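Local atomic coordinates of VipE (Legionella pneumophila subsp. pneumophila str. Philadelphia 1, PDB entry 4QN8), a protein that is a Legionella pneumophila effector of unestablished biochemical activity, probably acting inside the host cell, represented here by its helical N-terminal part. Residues Ile24-Ile30 / Arg84-Leu88; His79-Ser83 / Lys118-His122. Residue numbers count along the deposited sequence, not the author numbering.

From the N terminus, the chain runs through helix 6-20 to Ile24-Ile30 at the start of helix 26-32, and after 53 intervening residues interaction 1 closes that excursion against Arg84-Leu88. Just upstream, on the same helix 75-88, His79-Ser83 begins the excursion that interaction 2 closes at Lys118-His122, 34 residues further on. The two loops therefore cross rather than nest, both using helix 75-88. Their centres lie about 14 Å apart, and they meet through Ile86 CD1 and His122 ND1 at 4.0 Å and through Ile24 CG2 and Leu81 CD2 at 4.1 Å. Together they join the start of helix 26-32, by way of helix 75-88, to the end of helix 116-119 and the 3-10 segment after it.

Interaction 1 of 2, residues Ile24-Ile30 / Arg84-Leu88; sequences ISNEELI and RMIEL
Arg84 reaches across the start of helix 26-32 and lays one guanidinium face over Leu29, with CZ 3.7 Å from Leu29 CD2. Chi angles m, t, p and -160° bring NH2 to 2.8 Å from Ile24 O and NH1 to 3.0 Å from the same oxygen, a bifurcated acceptor; NH2 also donates to Asn26 OD1 at 2.8 Å, nearly linear at 176°. Ile24 has a polyproline II-like backbone (phi/psi -51/131), and Ser25 is the N-cap: its OG, at chi1 p, accepts from Glu28 N at 3.1 Å. The short axes of 26-30 and 84-88 cross at -79°, 10.4 Å apart, with CA atoms of Ile30 and Leu88 6.3 Å apart. Leu29 (t, p) brings CD2 to 3.9 Å from Leu88 CD1 and CD1 to 4.1 Å from selenomethionine Met85 CG, while Ile30 CG1 lies 4.1 Å from Leu88 CB. This steep helix crossing joins a capped helix start to the C-terminal end of helix 75-88, with Ile24 touching helix 6-20 and Met85 packing on helix 103-114.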
ATOM      1  N   ILE A  24       1.307  15.945  -3.718  1.00 22.71           N
ATOM      2  CA  ILE A  24       2.425  15.581  -2.839  1.00 19.52           C
ATOM      3  C   ILE A  24       3.740  15.518  -3.620  1.00 23.27           C
ATOM      4  O   ILE A  24       3.795  14.933  -4.703  1.00 21.98           O
ATOM      5  CB  ILE A  24       2.142  14.249  -2.110  1.00 22.07           C
ATOM      6  CG1 ILE A  24       3.213  13.969  -1.050  1.00 29.94           C
ATOM      7  CG2 ILE A  24       1.993  13.095  -3.095  1.00 29.24           C
ATOM      8  CD1 ILE A  24       2.794  12.908  -0.024  1.00 22.71           C
ATOM      9  N   SER A  25       4.789  16.159  -3.103  1.00 20.25           N
ATOM     10  CA  SER A  25       6.051  16.247  -3.836  1.00 20.69           C
ATOM     11  C   SER A  25       6.748  14.906  -3.839  1.00 19.17           C
ATOM     12  O   SER A  25       6.380  14.014  -3.061  1.00 21.34           O
ATOM     13  CB  SER A  25       6.968  17.297  -3.212  1.00 26.92           C
ATOM     14  OG  SER A  25       7.390  16.885  -1.920  1.00 26.99           O
ATOM     15  N   ASN A  26       7.744  14.733  -4.710  1.00 19.20           N
ATOM     16  CA  ASN A  26       8.515  13.489  -4.665  1.00 18.93           C
ATOM     17  C   ASN A  26       9.171  13.301  -3.287  1.00 20.78           C
ATOM     18  O   ASN A  26       9.248  12.180  -2.767  1.00 22.95           O
ATOM     19  CB  ASN A  26       9.588  13.455  -5.768  1.00 20.95           C
ATOM     20  CG  ASN A  26       9.012  13.160  -7.138  1.00 23.94           C
ATOM     21  OD1 ASN A  26       7.865  12.717  -7.260  1.00 21.06           O
ATOM     22  ND2 ASN A  26       9.814  13.399  -8.187  1.00 23.12           N
ATOM     23  N   GLU A  27       9.655  14.388  -2.697  1.00 20.27           N
ATOM     24  CA  GLU A  27      10.341  14.270  -1.402  1.00 24.21           C
ATOM     25  C   GLU A  27       9.406  13.829  -0.295  1.00 24.62           C
ATOM     26  O   GLU A  27       9.755  12.977   0.522  1.00 24.45           O
ATOM     27  CB  GLU A  27      11.024  15.573  -0.977  1.00 23.75           C
ATOM     28  CG  GLU A  27      12.263  15.908  -1.782  1.00 24.16           C
ATOM     29  CD  GLU A  27      11.906  16.489  -3.126  1.00 33.20           C
ATOM     30  OE1 GLU A  27      12.771  16.486  -4.029  1.00 32.48           O
ATOM     31  OE2 GLU A  27      10.749  16.959  -3.270  1.00 31.18           O
ATOM     32  N   GLU A  28       8.228  14.438  -0.235  1.00 21.45           N
ATOM     33  CA  GLU A  28       7.283  14.065   0.813  1.00 23.57           C
ATOM     34  C   GLU A  28       6.678  12.678   0.574  1.00 25.24           C
ATOM     35  O   GLU A  28       6.346  11.972   1.528  1.00 25.08           O
ATOM     36  CB  GLU A  28       6.212  15.146   1.003  1.00 25.33           C
ATOM     37  CG  GLU A  28       6.767  16.419   1.639  1.00 31.48           C
ATOM     38  CD  GLU A  28       7.435  16.156   2.989  1.00 35.82           C
ATOM     39  OE1 GLU A  28       6.745  15.669   3.915  1.00 33.77           O
ATOM     40  OE2 GLU A  28       8.653  16.422   3.122  1.00 29.44           O
ATOM     41  N   LEU A  29       6.567  12.272  -0.691  1.00 18.21           N
ATOM     42  CA  LEU A  29       6.063  10.939  -1.010  1.00 16.86           C
ATOM     43  C   LEU A  29       7.120   9.899  -0.608  1.00 16.78           C
ATOM     44  O   LEU A  29       6.811   8.835  -0.074  1.00 16.57           O
ATOM     45  CB  LEU A  29       5.744  10.847  -2.507  1.00 17.11           C
ATOM     46  CG  LEU A  29       5.021   9.594  -3.005  1.00 20.06           C
ATOM     47  CD1 LEU A  29       3.783   9.305  -2.167  1.00 23.99           C
ATOM     48  CD2 LEU A  29       4.630   9.749  -4.476  1.00 19.06           C
ATOM     49  N   ILE A  30       8.377  10.233  -0.836  1.00 19.15           N
ATOM     50  CA  ILE A  30       9.472   9.351  -0.448  1.00 17.50           C
ATOM     51  C   ILE A  30       9.458   9.173   1.072  1.00 18.89           C
ATOM     52  O   ILE A  30       9.638   8.060   1.585  1.00 22.40           O
ATOM     53  CB  ILE A  30      10.798   9.921  -0.960  1.00 21.83           C
ATOM     54  CG1 ILE A  30      10.959   9.563  -2.437  1.00 19.83           C
ATOM     55  CG2 ILE A  30      11.982   9.404  -0.148  1.00 25.82           C
ATOM     56  CD1 ILE A  30      12.021  10.389  -3.161  1.00 20.86           C
ATOM     57  N   ARG A  84       3.627   6.367  -9.023  1.00 18.70           N
ATOM     58  CA  ARG A  84       4.700   7.122  -8.401  1.00 19.19           C
ATOM     59  C   ARG A  84       5.289   6.357  -7.235  1.00 18.98           C
ATOM     60  O   ARG A  84       6.505   6.328  -7.057  1.00 17.85           O
ATOM     61  CB  ARG A  84       4.198   8.483  -7.923  1.00 16.65           C
ATOM     62  CG  ARG A  84       3.872   9.427  -9.034  1.00 20.48           C
ATOM     63  CD  ARG A  84       3.354  10.712  -8.448  1.00 22.01           C
ATOM     64  NE  ARG A  84       4.417  11.501  -7.820  1.00 20.46           N
ATOM     65  CZ  ARG A  84       4.183  12.454  -6.922  1.00 26.09           C
ATOM     66  NH1 ARG A  84       2.936  12.707  -6.537  1.00 26.55           N
ATOM     67  NH2 ARG A  84       5.188  13.146  -6.397  1.00 24.27           N
HETATM   68  N   MSE A  85       4.432   5.725  -6.436  1.00 14.10           N
HETATM   69  CA  MSE A  85       4.920   4.991  -5.285  1.00 14.50           C
HETATM   70  C   MSE A  85       5.809   3.838  -5.721  1.00 16.31           C
HETATM   71  O   MSE A  85       6.830   3.555  -5.081  1.00 17.12           O
HETATM   72  CB  MSE A  85       3.754   4.488  -4.426  1.00 16.31           C
HETATM   73  CG  MSE A  85       2.999   5.623  -3.748  1.00 16.21           C
HETATM   74 SE   MSE A  85       1.539   4.834  -2.741  0.74 20.29          SE
HETATM   75  CE  MSE A  85       0.772   6.444  -1.973  1.00 18.98           C
ATOM     76  N   ILE A  86       5.443   3.190  -6.815  1.00 14.81           N
ATOM     77  CA  ILE A  86       6.249   2.083  -7.325  1.00 15.09           C
ATOM     78  C   ILE A  86       7.605   2.620  -7.813  1.00 21.81           C
ATOM     79  O   ILE A  86       8.650   2.025  -7.529  1.00 20.67           O
ATOM     80  CB  ILE A  86       5.488   1.273  -8.414  1.00 16.18           C
ATOM     81  CG1 ILE A  86       4.403   0.417  -7.740  1.00 15.61           C
ATOM     82  CG2 ILE A  86       6.435   0.395  -9.220  1.00 13.94           C
ATOM     83  CD1 ILE A  86       3.207   0.056  -8.614  1.00 17.21           C
ATOM     84  N   GLU A  87       7.600   3.754  -8.510  1.00 21.61           N
ATOM     85  CA  GLU A  87       8.861   4.348  -8.996  1.00 21.20           C
ATOM     86  C   GLU A  87       9.778   4.798  -7.867  1.00 22.99           C
ATOM     87  O   GLU A  87      11.006   4.688  -7.977  1.00 24.25           O
ATOM     88  CB  GLU A  87       8.592   5.569  -9.877  1.00 20.84           C
ATOM     89  CG  GLU A  87       8.181   5.301 -11.301  1.00 27.45           C
ATOM     90  CD  GLU A  87       7.725   6.575 -11.980  1.00 26.97           C
ATOM     91  OE1 GLU A  87       7.035   7.381 -11.310  1.00 28.74           O
ATOM     92  OE2 GLU A  87       8.058   6.780 -13.165  1.00 32.17           O
ATOM     93  N   LEU A  88       9.185   5.324  -6.794  1.00 14.87           N
ATOM     94  CA  LEU A  88       9.948   5.999  -5.736  1.00 16.55           C
ATOM     95  C   LEU A  88      10.225   5.171  -4.492  1.00 19.81           C
ATOM     96  O   LEU A  88      10.973   5.617  -3.626  1.00 21.69           O
ATOM     97  CB  LEU A  88       9.235   7.270  -5.296  1.00 14.01           C
ATOM     98  CG  LEU A  88       9.104   8.324  -6.388  1.00 20.50           C
ATOM     99  CD1 LEU A  88       8.242   9.478  -5.874  1.00 22.32           C
ATOM    100  CD2 LEU A  88      10.470   8.834  -6.873  1.00 23.68           C
TER

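Interaction 2 of 2, residues His79-Ser83 / Lys118-His122; sequences HQLTS and KAEEH
His79 and His122, the two residues most covered here, form an offset (parallel-displaced) stack with ring centroids 4.2 Å apart and planes at 19°. His79 sits on helix 75-88 and uses chi1 t with chi2 78°; His122, in a 3-10 segment with phi/psi -68/-24, uses chi1 m with chi2 -54°. In the CA register His79 pairs with Ala119 at 7.0 Å and Ser83 with His122 at 6.7 Å. His79 ND1 and His122 NE2 are 3.3 Å apart, but the angle is poor for a hydrogen bond; each nitrogen instead bonds to the carboxylate of Glu111, which bridges the pair.

The outer face of each ring is also covered. Lys118, at chi1 t and chi2 p, places CE 3.7 Å from the His79 centroid and 11° off the ring normal, while Thr82 CG2 lies 3.7 Å from the His122 centroid, 27° off; both are CH-pi contacts. The order is Lys118, His79, His122, Thr82: an offset histidine stack with an aliphatic CH-pi contact on each outer face. Lys118 NZ makes a salt bridge to Glu121 OE1 at 3.4 Å, weak as a hydrogen bond. Near the His122 edge, a water lies 2.8 Å from His122 ND1 and 3.1 Å from Ser83 OG.

The contact joins one side of helix 75-88 to the end of helix 116-119 and the 3-10 segment that follows. Helix 103-114 covers the contact: besides supplying Glu111, it packs Phe107 on Thr82, Leu108 on His122 and Met112 on Ala119. Stacked histidines sharing one carboxylate characterise this junction of three helical elements.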
ATOM      1  N   HIS A  79      -4.439   5.934  -9.638  1.00 15.59           N
ATOM      2  CA  HIS A  79      -3.513   5.210 -10.518  1.00 17.43           C
ATOM      3  C   HIS A  79      -2.157   5.907 -10.549  1.00 19.51           C
ATOM      4  O   HIS A  79      -1.104   5.271 -10.484  1.00 18.45           O
ATOM      5  CB  HIS A  79      -4.062   5.093 -11.933  1.00 18.35           C
ATOM      6  CG  HIS A  79      -3.202   4.265 -12.825  1.00 22.62           C
ATOM      7  ND1 HIS A  79      -3.209   2.887 -12.780  1.00 24.73           N
ATOM      8  CD2 HIS A  79      -2.276   4.611 -13.750  1.00 27.64           C
ATOM      9  CE1 HIS A  79      -2.336   2.418 -13.659  1.00 32.75           C
ATOM     10  NE2 HIS A  79      -1.753   3.443 -14.255  1.00 26.19           N
ATOM     11  N   GLN A  80      -2.205   7.230 -10.638  1.00 16.52           N
ATOM     12  CA  GLN A  80      -1.011   8.073 -10.730  1.00 19.29           C
ATOM     13  C   GLN A  80      -0.216   7.954  -9.431  1.00 17.36           C
ATOM     14  O   GLN A  80       1.008   7.776  -9.452  1.00 18.91           O
ATOM     15  CB  GLN A  80      -1.478   9.516 -10.962  1.00 23.19           C
ATOM     16  CG  GLN A  80      -0.451  10.548 -11.350  1.00 34.15           C
ATOM     17  CD  GLN A  80      -1.120  11.900 -11.623  1.00 31.03           C
ATOM     18  OE1 GLN A  80      -1.801  12.450 -10.748  1.00 30.17           O
ATOM     19  NE2 GLN A  80      -0.954  12.425 -12.844  1.00 34.35           N
ATOM     20  N   LEU A  81      -0.903   8.022  -8.294  1.00 15.92           N
ATOM     21  CA  LEU A  81      -0.216   7.883  -7.007  1.00 13.92           C
ATOM     22  C   LEU A  81       0.455   6.518  -6.902  1.00 18.59           C
ATOM     23  O   LEU A  81       1.615   6.417  -6.511  1.00 16.07           O
ATOM     24  CB  LEU A  81      -1.169   8.079  -5.823  1.00 17.58           C
ATOM     25  CG  LEU A  81      -1.590   9.503  -5.468  1.00 24.06           C
ATOM     26  CD1 LEU A  81      -2.677   9.464  -4.398  1.00 22.17           C
ATOM     27  CD2 LEU A  81      -0.399  10.325  -4.996  1.00 21.55           C
ATOM     28  N   THR A  82      -0.258   5.466  -7.278  1.00 14.07           N
ATOM     29  CA  THR A  82       0.316   4.125  -7.181  1.00 14.19           C
ATOM     30  C   THR A  82       1.559   3.972  -8.066  1.00 13.69           C
ATOM     31  O   THR A  82       2.565   3.359  -7.661  1.00 14.40           O
ATOM     32  CB  THR A  82      -0.744   3.087  -7.550  1.00 16.73           C
ATOM     33  OG1 THR A  82      -1.823   3.197  -6.615  1.00 16.56           O
ATOM     34  CG2 THR A  82      -0.175   1.662  -7.489  1.00 16.52           C
ATOM     35  N   SER A  83       1.512   4.540  -9.260  1.00 16.48           N
ATOM     36  CA  SER A  83       2.661   4.460 -10.164  1.00 14.10           C
ATOM     37  C   SER A  83       3.871   5.196  -9.603  1.00 19.86           C
ATOM     38  O   SER A  83       5.008   4.709  -9.701  1.00 19.93           O
ATOM     39  CB  SER A  83       2.319   5.041 -11.539  1.00 23.57           C
ATOM     40  OG  SER A  83       1.382   4.224 -12.210  1.00 31.53           O
ATOM     41  N   LYS A 118      -7.507  -1.111 -14.930  1.00 20.94           N
ATOM     42  CA  LYS A 118      -6.534  -0.027 -14.895  1.00 30.90           C
ATOM     43  C   LYS A 118      -5.273  -0.417 -14.126  1.00 25.71           C
ATOM     44  O   LYS A 118      -4.159  -0.054 -14.506  1.00 19.15           O
ATOM     45  CB  LYS A 118      -7.163   1.211 -14.262  1.00 36.20           C
ATOM     46  CG  LYS A 118      -6.280   2.440 -14.322  1.00 42.46           C
ATOM     47  CD  LYS A 118      -5.862   2.742 -15.756  1.00 54.89           C
ATOM     48  CE  LYS A 118      -5.247   4.125 -15.868  1.00 51.03           C
ATOM     49  NZ  LYS A 118      -4.720   4.391 -17.236  1.00 52.45           N
ATOM     50  N   ALA A 119      -5.444  -1.161 -13.042  1.00 20.97           N
ATOM     51  CA  ALA A 119      -4.308  -1.516 -12.186  1.00 19.51           C
ATOM     52  C   ALA A 119      -3.349  -2.481 -12.874  1.00 16.35           C
ATOM     53  O   ALA A 119      -2.151  -2.551 -12.532  1.00 18.30           O
ATOM     54  CB  ALA A 119      -4.791  -2.099 -10.891  1.00 22.74           C
ATOM     55  N   GLU A 120      -3.863  -3.221 -13.847  1.00 18.81           N
ATOM     56  CA  GLU A 120      -3.043  -4.189 -14.569  1.00 21.01           C
ATOM     57  C   GLU A 120      -1.812  -3.557 -15.225  1.00 28.94           C
ATOM     58  O   GLU A 120      -0.779  -4.215 -15.388  1.00 24.51           O
ATOM     59  CB  GLU A 120      -3.889  -4.920 -15.615  1.00 25.10           C
ATOM     60  CG  GLU A 120      -3.188  -6.079 -16.265  1.00 34.06           C
ATOM     61  CD  GLU A 120      -2.832  -7.188 -15.287  1.00 28.22           C
ATOM     62  OE1 GLU A 120      -3.350  -7.204 -14.139  1.00 32.71           O
ATOM     63  OE2 GLU A 120      -2.034  -8.057 -15.683  1.00 39.71           O
ATOM     64  N   GLU A 121      -1.913  -2.280 -15.582  1.00 22.67           N
ATOM     65  CA  GLU A 121      -0.814  -1.592 -16.255  1.00 22.88           C
ATOM     66  C   GLU A 121       0.453  -1.464 -15.388  1.00 19.59           C
ATOM     67  O   GLU A 121       1.551  -1.269 -15.913  1.00 23.85           O
ATOM     68  CB  GLU A 121      -1.270  -0.215 -16.744  1.00 26.00           C
ATOM     69  CG  GLU A 121      -2.471  -0.256 -17.692  1.00 38.47           C
ATOM     70  CD  GLU A 121      -2.969   1.133 -18.069  1.00 52.27           C
ATOM     71  OE1 GLU A 121      -2.273   2.125 -17.745  1.00 50.36           O
ATOM     72  OE2 GLU A 121      -4.056   1.233 -18.687  1.00 59.50           O
ATOM     73  N   HIS A 122       0.300  -1.575 -14.076  1.00 19.68           N
ATOM     74  CA  HIS A 122       1.439  -1.420 -13.163  1.00 21.60           C
ATOM     75  C   HIS A 122       2.437  -2.562 -13.310  1.00 21.04           C
ATOM     76  O   HIS A 122       3.621  -2.407 -12.986  1.00 21.38           O
ATOM     77  CB  HIS A 122       0.990  -1.350 -11.707  1.00 19.02           C
ATOM     78  CG  HIS A 122       0.222  -0.117 -11.361  1.00 19.58           C
ATOM     79  ND1 HIS A 122       0.706   1.152 -11.597  1.00 18.55           N
ATOM     80  CD2 HIS A 122      -0.987   0.040 -10.772  1.00 22.19           C
ATOM     81  CE1 HIS A 122      -0.185   2.040 -11.176  1.00 18.40           C
ATOM     82  NE2 HIS A 122      -1.210   1.388 -10.666  1.00 16.88           N
TER
HETATM   83  O   HOH W   1       3.209   1.736 -12.588  1.00 28.45           O